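Local coordinates for protein copper chaperone CopZ (Staphylococcus aureus, PDB 6FF2) that sequesters Cu(+) inside the cell and carries it to the copper-exporting P-type ATPase CopA, at residues E4-E9 against V42-D47; H15-V20 against S32-L37; N26-T31 against D48-V53. All coordinates share one frame; numbering follows the deposited sequence.

Contact 1. Residues E4-E9 against V42-D47; sequences EILNVE and VSVQYD
The ring of Tyr-46 meets Glu-4 with its edge. The backbone N of Glu-4 and the carbonyl O of Val-44 lie at that edge, in the ring plane, and so does a water molecule. Tyr-46 CE1 stands 3.7 Å from Glu-4 CB. Tyr-46 CG sits between its own backbone N and carbonyl carbon (chi1 68°), the crowded position. Met-56 of helix 53-62, Val-51 and Ser-2 also touch this side chain. At the far end Tyr-46 OH gives a hydrogen bond of 2.6 Å to the water. The water in turn donates to Glu-4 OE1, a longer bond of 3.2 Å.

The two strands pair antiparallel. Glu-4 with Val-44 and Leu-6 with Val-42 are hydrogen-bonded pairs, and Ile-5 with Ser-43 between them is a non-hydrogen-bonded pair. All four N-H to O bonds are short and nearly straight. Ile-5 CA also lies 3.3 Å from Val-42 O, a CA-H...O contact.

On the face shared with Tyr-46, Leu-6 CD1 reaches Val-44 CG2 at 3.7 Å, and Val-8 CG2 meets Val-42 CG2 at 3.6 Å. Helix 53-62 covers this face through Val-53, Lys-57 and Ile-60. These are central strands of the ferredoxin-like sheet of heavy-metal-associated domains. The chemistry is thus divided: backbone bonds fix the register, branched methyl groups make an apolar floor for the helix, and the water joins tyrosine to carboxylate at the strand end.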
loop_
_atom_site.group_PDB
_atom_site.type_symbol
_atom_site.label_atom_id
_atom_site.label_comp_id
_atom_site.label_asym_id
_atom_site.label_seq_id
_atom_site.Cartn_x
_atom_site.Cartn_y
_atom_site.Cartn_z
ATOM N N GLU A 4 -18.479 14.954 -3.621
ATOM C CA GLU A 4 -17.457 15.194 -4.652
ATOM C C GLU A 4 -16.944 13.881 -5.120
ATOM O O GLU A 4 -16.716 13.012 -4.315
ATOM C CB GLU A 4 -16.314 16.014 -4.053
ATOM C CG GLU A 4 -15.094 16.197 -4.918
ATOM C CD GLU A 4 -15.275 16.991 -6.166
ATOM O OE1 GLU A 4 -16.274 17.665 -6.358
ATOM O OE2 GLU A 4 -14.308 16.892 -6.984
ATOM N N ILE A 5 -16.821 13.706 -6.425
ATOM C CA ILE A 5 -16.142 12.560 -7.001
ATOM C C ILE A 5 -14.819 13.008 -7.596
ATOM O O ILE A 5 -14.814 13.806 -8.533
ATOM C CB ILE A 5 -17.039 11.832 -7.997
ATOM C CG1 ILE A 5 -18.354 11.361 -7.278
ATOM C CG2 ILE A 5 -16.302 10.656 -8.600
ATOM C CD1 ILE A 5 -19.372 10.833 -8.219
ATOM N N LEU A 6 -13.699 12.500 -7.060
ATOM C CA LEU A 6 -12.371 12.775 -7.591
ATOM C C LEU A 6 -11.968 11.610 -8.463
ATOM O O LEU A 6 -12.267 10.440 -8.127
ATOM C CB LEU A 6 -11.348 13.099 -6.530
ATOM C CG LEU A 6 -11.717 14.310 -5.670
ATOM C CD1 LEU A 6 -12.288 13.832 -4.360
ATOM C CD2 LEU A 6 -10.525 15.236 -5.422
ATOM N N ASN A 7 -11.266 11.898 -9.550
ATOM C CA ASN A 7 -10.674 10.847 -10.397
ATOM C C ASN A 7 -9.174 10.795 -10.081
ATOM O O ASN A 7 -8.499 11.765 -10.241
ATOM C CB ASN A 7 -10.891 11.141 -11.825
ATOM C CG ASN A 7 -12.226 10.758 -12.229
ATOM O OD1 ASN A 7 -13.020 11.629 -12.517
ATOM N ND2 ASN A 7 -12.488 9.440 -12.317
ATOM N N VAL A 8 -8.708 9.649 -9.579
ATOM C CA VAL A 8 -7.375 9.531 -9.010
ATOM C C VAL A 8 -6.662 8.446 -9.738
ATOM O O VAL A 8 -7.235 7.381 -9.977
ATOM C CB VAL A 8 -7.419 9.229 -7.503
ATOM C CG1 VAL A 8 -6.021 9.111 -6.931
ATOM C CG2 VAL A 8 -8.174 10.299 -6.721
ATOM N N GLU A 9 -5.430 8.770 -10.126
ATOM C CA GLU A 9 -4.505 7.797 -10.753
ATOM C C GLU A 9 -3.435 7.385 -9.771
ATOM O O GLU A 9 -2.922 8.214 -8.993
ATOM C CB GLU A 9 -3.821 8.411 -12.003
ATOM C CG GLU A 9 -4.816 8.589 -13.111
ATOM C CD GLU A 9 -4.235 9.187 -14.379
ATOM O OE1 GLU A 9 -3.048 9.569 -14.438
ATOM O OE2 GLU A 9 -5.019 9.282 -15.330
ATOM N N VAL A 42 -12.996 8.389 -6.426
ATOM C CA VAL A 42 -13.117 8.538 -5.005
ATOM C C VAL A 42 -14.308 9.441 -4.628
ATOM O O VAL A 42 -14.326 10.576 -5.061
ATOM C CB VAL A 42 -11.822 9.137 -4.437
ATOM C CG1 VAL A 42 -11.888 9.161 -2.904
ATOM C CG2 VAL A 42 -10.606 8.335 -4.961
ATOM N N SER A 43 -15.278 8.880 -3.937
ATOM C CA SER A 43 -16.478 9.603 -3.553
ATOM C C SER A 43 -16.316 10.140 -2.158
ATOM O O SER A 43 -16.152 9.381 -1.205
ATOM C CB SER A 43 -17.711 8.738 -3.653
ATOM O OG SER A 43 -18.872 9.456 -3.184
ATOM N N VAL A 44 -16.479 11.461 -1.992
ATOM C CA VAL A 44 -16.300 12.119 -0.686
ATOM C C VAL A 44 -17.622 12.793 -0.339
ATOM O O VAL A 44 -18.197 13.513 -1.165
ATOM C CB VAL A 44 -15.194 13.161 -0.790
ATOM C CG1 VAL A 44 -15.018 13.862 0.522
ATOM C CG2 VAL A 44 -13.880 12.563 -1.255
ATOM N N GLN A 45 -18.110 12.495 0.837
ATOM C CA GLN A 45 -19.277 13.170 1.437
ATOM C C GLN A 45 -18.732 14.230 2.403
ATOM O O GLN A 45 -17.900 13.926 3.288
ATOM C CB GLN A 45 -20.152 12.190 2.194
ATOM C CG GLN A 45 -20.690 11.070 1.316
ATOM C CD GLN A 45 -21.813 11.515 0.423
ATOM O OE1 GLN A 45 -22.499 12.510 0.694
ATOM N NE2 GLN A 45 -22.042 10.772 -0.609
ATOM N N TYR A 46 -19.229 15.462 2.292
ATOM C CA TYR A 46 -18.641 16.550 3.047
ATOM C C TYR A 46 -19.611 17.718 3.227
ATOM O O TYR A 46 -20.595 17.817 2.464
ATOM C CB TYR A 46 -17.375 17.059 2.344
ATOM C CG TYR A 46 -17.599 17.774 1.010
ATOM C CD1 TYR A 46 -17.956 17.112 -0.137
ATOM C CD2 TYR A 46 -17.457 19.172 0.916
ATOM C CE1 TYR A 46 -18.145 17.761 -1.352
ATOM C CE2 TYR A 46 -17.653 19.834 -0.283
ATOM C CZ TYR A 46 -17.999 19.128 -1.435
ATOM O OH TYR A 46 -18.170 19.776 -2.589
ATOM N N ASP A 47 -19.281 18.571 4.200
ATOM C CA ASP A 47 -20.028 19.812 4.455
ATOM C C ASP A 47 -19.325 20.887 3.620
ATOM O O ASP A 47 -18.173 21.245 3.944
ATOM C CB ASP A 47 -19.985 20.142 5.936
ATOM C CG ASP A 47 -20.727 21.452 6.293
ATOM O OD1 ASP A 47 -20.999 22.226 5.356
ATOM O OD2 ASP A 47 -20.956 21.640 7.493
HETATM O O HOH W 1 -18.912 18.582 -4.749
#

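Contact 2. Residues H15-V20 against S32-L37; sequences HCKSAV and SADVNL. With CU1 (copper (I) ion), chain D; CU1 (copper (I) ion), chain C; CU1 (copper (I) ion), chain F.
Lys-17 and Val-20 of helix 14-25 pack on Val-35 of strand 30-36. This is a helix-on-sheet contact of the ferredoxin-like HMA fold, and the helix starts at the CxxC copper site. Helix and strand run almost antiparallel, and the axes of helix 15-20 and strand 32-36 come within 8.3 Å.

The tight part is apolar. Val-20 CG1 meets Val-35 CG2 at 3.7 Å, the two side chains crossing at about a right angle. Val-35 and Val-20 are both buried; Val-42 and Met-11 also touch Val-35, and Tyr-65 touches Val-20. The aliphatic part of Lys-17 slides past Val-35 in the opposite direction, with Lys-17 CG 3.8 Å from Val-35 CB. Leu-37 makes a looser contact, its CD2 lying 4.1 Å from Lys-17 CB.

The side nearer solvent is polar. Lys-17 is extended until chi4 (77°) bends NZ aside. Asp-34 OD1 gives Lys-17 NZ only a long salt bridge of 3.7 Å. Glu-21 OE2 is its stronger charged partner and also accepts a hydrogen bond from Val-35 N, so one carboxylate serves both helix and strand.

At the N-terminal end of the segment, His-15 ND1 binds one copper(I) ion at 2.0 Å, and Cys-16 SG binds two others, one of them at 2.2 Å. Cys-13 shares a copper with each of these residues. The second subunit supplies further ligands through its own Cys-13, His-15 and Cys-16, and the two His-15 side chains pack on each other. The metal cluster therefore joins the two copies of the protein. Away from the metals, Lys-17 NZ donates to Val-35 O over 2.9 Å, in the carbonyl plane and on a lone pair.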
loop_
_atom_site.group_PDB
_atom_site.type_symbol
_atom_site.label_atom_id
_atom_site.label_comp_id
_atom_site.label_asym_id
_atom_site.label_seq_id
_atom_site.Cartn_x
_atom_site.Cartn_y
_atom_site.Cartn_z
ATOM N N HIS A 15 -3.902 -1.063 0.231
ATOM C CA HIS A 15 -3.108 -0.114 1.012
ATOM C C HIS A 15 -3.287 1.337 0.507
ATOM O O HIS A 15 -3.355 2.272 1.328
ATOM C CB HIS A 15 -1.621 -0.430 0.915
ATOM C CG HIS A 15 -1.215 -1.693 1.583
ATOM N ND1 HIS A 15 -0.614 -2.718 0.896
ATOM C CD2 HIS A 15 -1.259 -2.069 2.888
ATOM C CE1 HIS A 15 -0.337 -3.703 1.741
ATOM N NE2 HIS A 15 -0.690 -3.322 2.957
ATOM N N CYS A 16 -3.377 1.488 -0.816
ATOM C CA CYS A 16 -3.578 2.793 -1.454
ATOM C C CYS A 16 -4.967 3.330 -1.044
ATOM O O CYS A 16 -5.113 4.489 -0.606
ATOM C CB CYS A 16 -3.510 2.730 -2.969
ATOM S SG CYS A 16 -1.864 2.313 -3.605
ATOM N N LYS A 17 -5.946 2.462 -1.134
ATOM C CA LYS A 17 -7.315 2.786 -0.706
ATOM C C LYS A 17 -7.328 3.270 0.728
ATOM O O LYS A 17 -7.938 4.310 1.071
ATOM C CB LYS A 17 -8.240 1.632 -0.947
ATOM C CG LYS A 17 -9.594 1.671 -0.241
ATOM C CD LYS A 17 -10.452 0.587 -0.852
ATOM C CE LYS A 17 -11.754 0.379 -0.113
ATOM N NZ LYS A 17 -12.737 1.437 -0.420
ATOM N N SER A 18 -6.701 2.540 1.625
ATOM C CA SER A 18 -6.716 2.889 3.008
ATOM C C SER A 18 -6.066 4.242 3.243
ATOM O O SER A 18 -6.566 5.073 4.020
ATOM C CB SER A 18 -6.027 1.790 3.792
ATOM O OG SER A 18 -6.023 2.159 5.116
ATOM N N ALA A 19 -4.942 4.475 2.579
ATOM C CA ALA A 19 -4.205 5.702 2.763
ATOM C C ALA A 19 -5.008 6.936 2.285
ATOM O O ALA A 19 -4.921 8.002 2.909
ATOM C CB ALA A 19 -2.865 5.646 2.034
ATOM N N VAL A 20 -5.638 6.793 1.122
ATOM C CA VAL A 20 -6.441 7.894 0.537
ATOM C C VAL A 20 -7.633 8.147 1.454
ATOM O O VAL A 20 -7.899 9.331 1.813
ATOM C CB VAL A 20 -6.783 7.557 -0.908
ATOM C CG1 VAL A 20 -7.869 8.505 -1.438
ATOM C CG2 VAL A 20 -5.537 7.675 -1.793
ATOM N N SER A 32 -17.104 11.247 5.026
ATOM C CA SER A 32 -16.618 9.958 4.651
ATOM C C SER A 32 -15.940 10.016 3.300
ATOM O O SER A 32 -16.140 10.963 2.514
ATOM C CB SER A 32 -17.806 8.962 4.620
ATOM O OG SER A 32 -18.660 9.179 3.525
ATOM N N ALA A 33 -15.168 8.988 2.969
ATOM C CA ALA A 33 -14.523 8.876 1.682
ATOM C C ALA A 33 -14.548 7.401 1.265
ATOM O O ALA A 33 -14.252 6.526 2.114
ATOM C CB ALA A 33 -13.085 9.380 1.764
ATOM N N ASP A 34 -14.850 7.135 -0.001
ATOM C CA ASP A 34 -14.956 5.738 -0.525
ATOM C C ASP A 34 -14.230 5.661 -1.858
ATOM O O ASP A 34 -14.654 6.235 -2.866
ATOM C CB ASP A 34 -16.451 5.421 -0.650
ATOM C CG ASP A 34 -16.727 4.049 -1.208
ATOM O OD1 ASP A 34 -15.885 3.164 -1.117
ATOM O OD2 ASP A 34 -17.833 3.846 -1.710
ATOM N N VAL A 35 -13.085 4.972 -1.838
ATOM C CA VAL A 35 -12.282 4.705 -3.012
ATOM C C VAL A 35 -12.825 3.495 -3.752
ATOM O O VAL A 35 -13.002 2.414 -3.151
ATOM C CB VAL A 35 -10.822 4.418 -2.633
ATOM C CG1 VAL A 35 -10.059 3.856 -3.858
ATOM C CG2 VAL A 35 -10.185 5.700 -2.015
ATOM N N ASN A 36 -13.045 3.643 -5.039
ATOM C CA ASN A 36 -13.292 2.495 -5.938
ATOM C C ASN A 36 -12.012 2.213 -6.690
ATOM O O ASN A 36 -11.656 2.920 -7.611
ATOM C CB ASN A 36 -14.434 2.774 -6.909
ATOM C CG ASN A 36 -14.719 1.648 -7.850
ATOM O OD1 ASN A 36 -13.930 0.751 -8.006
ATOM N ND2 ASN A 36 -15.839 1.719 -8.526
ATOM N N LEU A 37 -11.312 1.153 -6.296
ATOM C CA LEU A 37 -10.011 0.846 -6.912
ATOM C C LEU A 37 -10.137 0.447 -8.359
ATOM O O LEU A 37 -9.199 0.628 -9.131
ATOM C CB LEU A 37 -9.301 -0.283 -6.139
ATOM C CG LEU A 37 -8.707 0.134 -4.810
ATOM C CD1 LEU A 37 -8.218 -1.122 -4.103
ATOM C CD2 LEU A 37 -7.583 1.145 -4.958
HETATM CU CU CU1 D . -0.580 -3.043 -1.096
HETATM CU CU CU1 C . -1.249 0.218 -3.270
HETATM CU CU CU1 F . 0.130 2.161 -2.199
#

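Contact 3. Residues N26-T31 against D48-V53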
loop_
_atom_site.group_PDB
_atom_site.type_symbol
_atom_site.label_atom_id
_atom_site.label_comp_id
_atom_site.label_asym_id
_atom_site.label_seq_id
_atom_site.Cartn_x
_atom_site.Cartn_y
_atom_site.Cartn_z
ATOM N N ASN A 26 -9.258 12.722 7.665
ATOM C CA ASN A 26 -8.572 13.623 8.584
ATOM C C ASN A 26 -8.965 15.063 8.447
ATOM O O ASN A 26 -8.673 15.826 9.332
ATOM C CB ASN A 26 -7.049 13.569 8.374
ATOM C CG ASN A 26 -6.303 14.247 9.494
ATOM O OD1 ASN A 26 -6.475 13.870 10.669
ATOM N ND2 ASN A 26 -5.522 15.280 9.166
ATOM N N ILE A 27 -9.559 15.455 7.305
ATOM C CA ILE A 27 -9.919 16.831 7.080
ATOM C C ILE A 27 -11.225 17.131 7.797
ATOM O O ILE A 27 -12.224 16.432 7.556
ATOM C CB ILE A 27 -10.065 17.168 5.596
ATOM C CG1 ILE A 27 -8.842 16.700 4.752
ATOM C CG2 ILE A 27 -10.368 18.650 5.440
ATOM C CD1 ILE A 27 -9.044 16.730 3.231
ATOM N N ASP A 28 -11.238 18.211 8.571
ATOM C CA ASP A 28 -12.475 18.637 9.253
ATOM C C ASP A 28 -13.471 19.089 8.206
ATOM O O ASP A 28 -13.161 19.893 7.306
ATOM C CB ASP A 28 -12.182 19.776 10.231
ATOM C CG ASP A 28 -13.422 20.247 11.029
ATOM O OD1 ASP A 28 -14.245 19.377 11.391
ATOM O OD2 ASP A 28 -13.602 21.486 11.284
ATOM N N GLY A 29 -14.674 18.511 8.305
ATOM C CA GLY A 29 -15.756 18.741 7.341
ATOM C C GLY A 29 -15.967 17.629 6.324
ATOM O O GLY A 29 -16.985 17.576 5.613
ATOM N N VAL A 30 -14.974 16.715 6.180
ATOM C CA VAL A 30 -15.181 15.478 5.405
ATOM C C VAL A 30 -15.804 14.463 6.309
ATOM O O VAL A 30 -15.335 14.196 7.404
ATOM C CB VAL A 30 -13.866 14.940 4.855
ATOM C CG1 VAL A 30 -14.058 13.565 4.265
ATOM C CG2 VAL A 30 -13.335 15.896 3.820
ATOM N N THR A 31 -16.949 13.960 5.844
ATOM C CA THR A 31 -17.761 13.005 6.595
ATOM C C THR A 31 -17.362 11.566 6.296
ATOM O O THR A 31 -17.290 10.753 7.206
ATOM C CB THR A 31 -19.237 13.277 6.341
ATOM O OG1 THR A 31 -19.494 14.673 6.631
ATOM C CG2 THR A 31 -20.076 12.377 7.151
ATOM N N ASP A 48 -19.981 21.348 2.567
ATOM C CA ASP A 48 -19.383 22.271 1.596
ATOM C C ASP A 48 -19.253 23.688 2.178
ATOM O O ASP A 48 -18.613 24.544 1.549
ATOM C CB ASP A 48 -20.056 22.281 0.240
ATOM C CG ASP A 48 -21.440 22.914 0.262
ATOM O OD1 ASP A 48 -22.064 23.032 1.320
ATOM O OD2 ASP A 48 -21.956 23.234 -0.805
ATOM N N SER A 49 -19.723 23.917 3.397
ATOM C CA SER A 49 -19.428 25.174 4.077
ATOM C C SER A 49 -18.107 25.111 4.777
ATOM O O SER A 49 -17.511 26.158 5.106
ATOM C CB SER A 49 -20.503 25.526 5.087
ATOM O OG SER A 49 -21.613 25.982 4.390
ATOM N N LYS A 50 -17.567 23.894 5.003
ATOM C CA LYS A 50 -16.368 23.720 5.837
ATOM C C LYS A 50 -15.138 23.328 5.054
ATOM O O LYS A 50 -14.041 23.760 5.388
ATOM C CB LYS A 50 -16.600 22.669 6.864
ATOM C CG LYS A 50 -17.507 23.153 7.931
ATOM C CD LYS A 50 -17.718 22.106 9.002
ATOM C CE LYS A 50 -16.439 21.643 9.689
ATOM N NZ LYS A 50 -16.876 20.697 10.765
ATOM N N VAL A 51 -15.328 22.574 3.985
ATOM C CA VAL A 51 -14.166 22.028 3.256
ATOM C C VAL A 51 -14.311 22.282 1.791
ATOM O O VAL A 51 -15.396 22.198 1.229
ATOM C CB VAL A 51 -13.888 20.560 3.661
ATOM C CG1 VAL A 51 -15.010 19.690 3.395
ATOM C CG2 VAL A 51 -12.675 20.038 2.901
ATOM N N ALA A 52 -13.178 22.685 1.165
ATOM C CA ALA A 52 -13.105 22.868 -0.245
ATOM C C ALA A 52 -12.538 21.641 -0.989
ATOM O O ALA A 52 -11.714 20.924 -0.416
ATOM C CB ALA A 52 -12.188 24.072 -0.546
ATOM N N VAL A 53 -12.907 21.484 -2.259
ATOM C CA VAL A 53 -12.373 20.386 -3.012
ATOM C C VAL A 53 -10.829 20.513 -3.130
ATOM O O VAL A 53 -10.129 19.513 -3.164
ATOM C CB VAL A 53 -13.076 20.294 -4.367
ATOM C CG1 VAL A 53 -12.386 19.278 -5.264
ATOM C CG2 VAL A 53 -14.521 19.869 -4.111
HETATM O O HOH W 2 -11.657 21.938 6.482
#
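A type II beta turn from Ile-27 to Val-30 leads into strand 30-36 and rests on the loop that precedes helix 53-62. Val-30 N closes the turn on Ile-27 O. Of the CA atoms, those of Gly-29 and Lys-50 come nearest, 5.2 Å apart. Gly-29, at the third position of the turn, has a positive phi (102°), and its CA lies 3.8 Å from Lys-50 CE.

Val-51 fills the inner side. Its CG2 meets Ile-27 CG2 at 3.7 Å, the two side chains crossing at about a right angle. Its CG1 lies 3.6 Å from Gly-29 O and packs more loosely on Val-30 CG2. Ile-27 also touches Gln-55 and Ala-59 of helix 53-62, while Val-51 touches Tyr-46.

The outer side is charged. Lys-50 bends at chi3 (59°), and its NZ forms a salt bridge of 3.0 Å with Asp-28 OD1. NZ lies above the carboxylate plane of Asp-28, 41° out of it. A water donates to Asp-28 O at 2.7 Å and, at 3.2 Å, to Lys-50 O. An ion pair between exposed residues and a water bridge thus tie the turn to the loop, while Val-51 is buried against Ile-27 and Val-30.

In the fold
From the N terminus, strand 3-9 runs first and is joined by strand 41-46 in contact 1, which closes a long loop. Inside it lies the whole of contact 2, where helix 14-25 packs against strand 30-36 and closes the smaller loop 21-31. Contact 3 begins at the turn after the helix, closes loop 32-47 and ends beyond strand 41-46. It therefore crosses both others. Contacts 1 and 2 meet because strands 30-36 and 41-46 are neighbours in the sheet. Contacts 1 and 3 meet too, Thr-31 N facing Gln-45 O. Contact 2 includes the copper end; contact 3 joins the turn before strand 30-36 to the loop before helix 53-62, away from the copper.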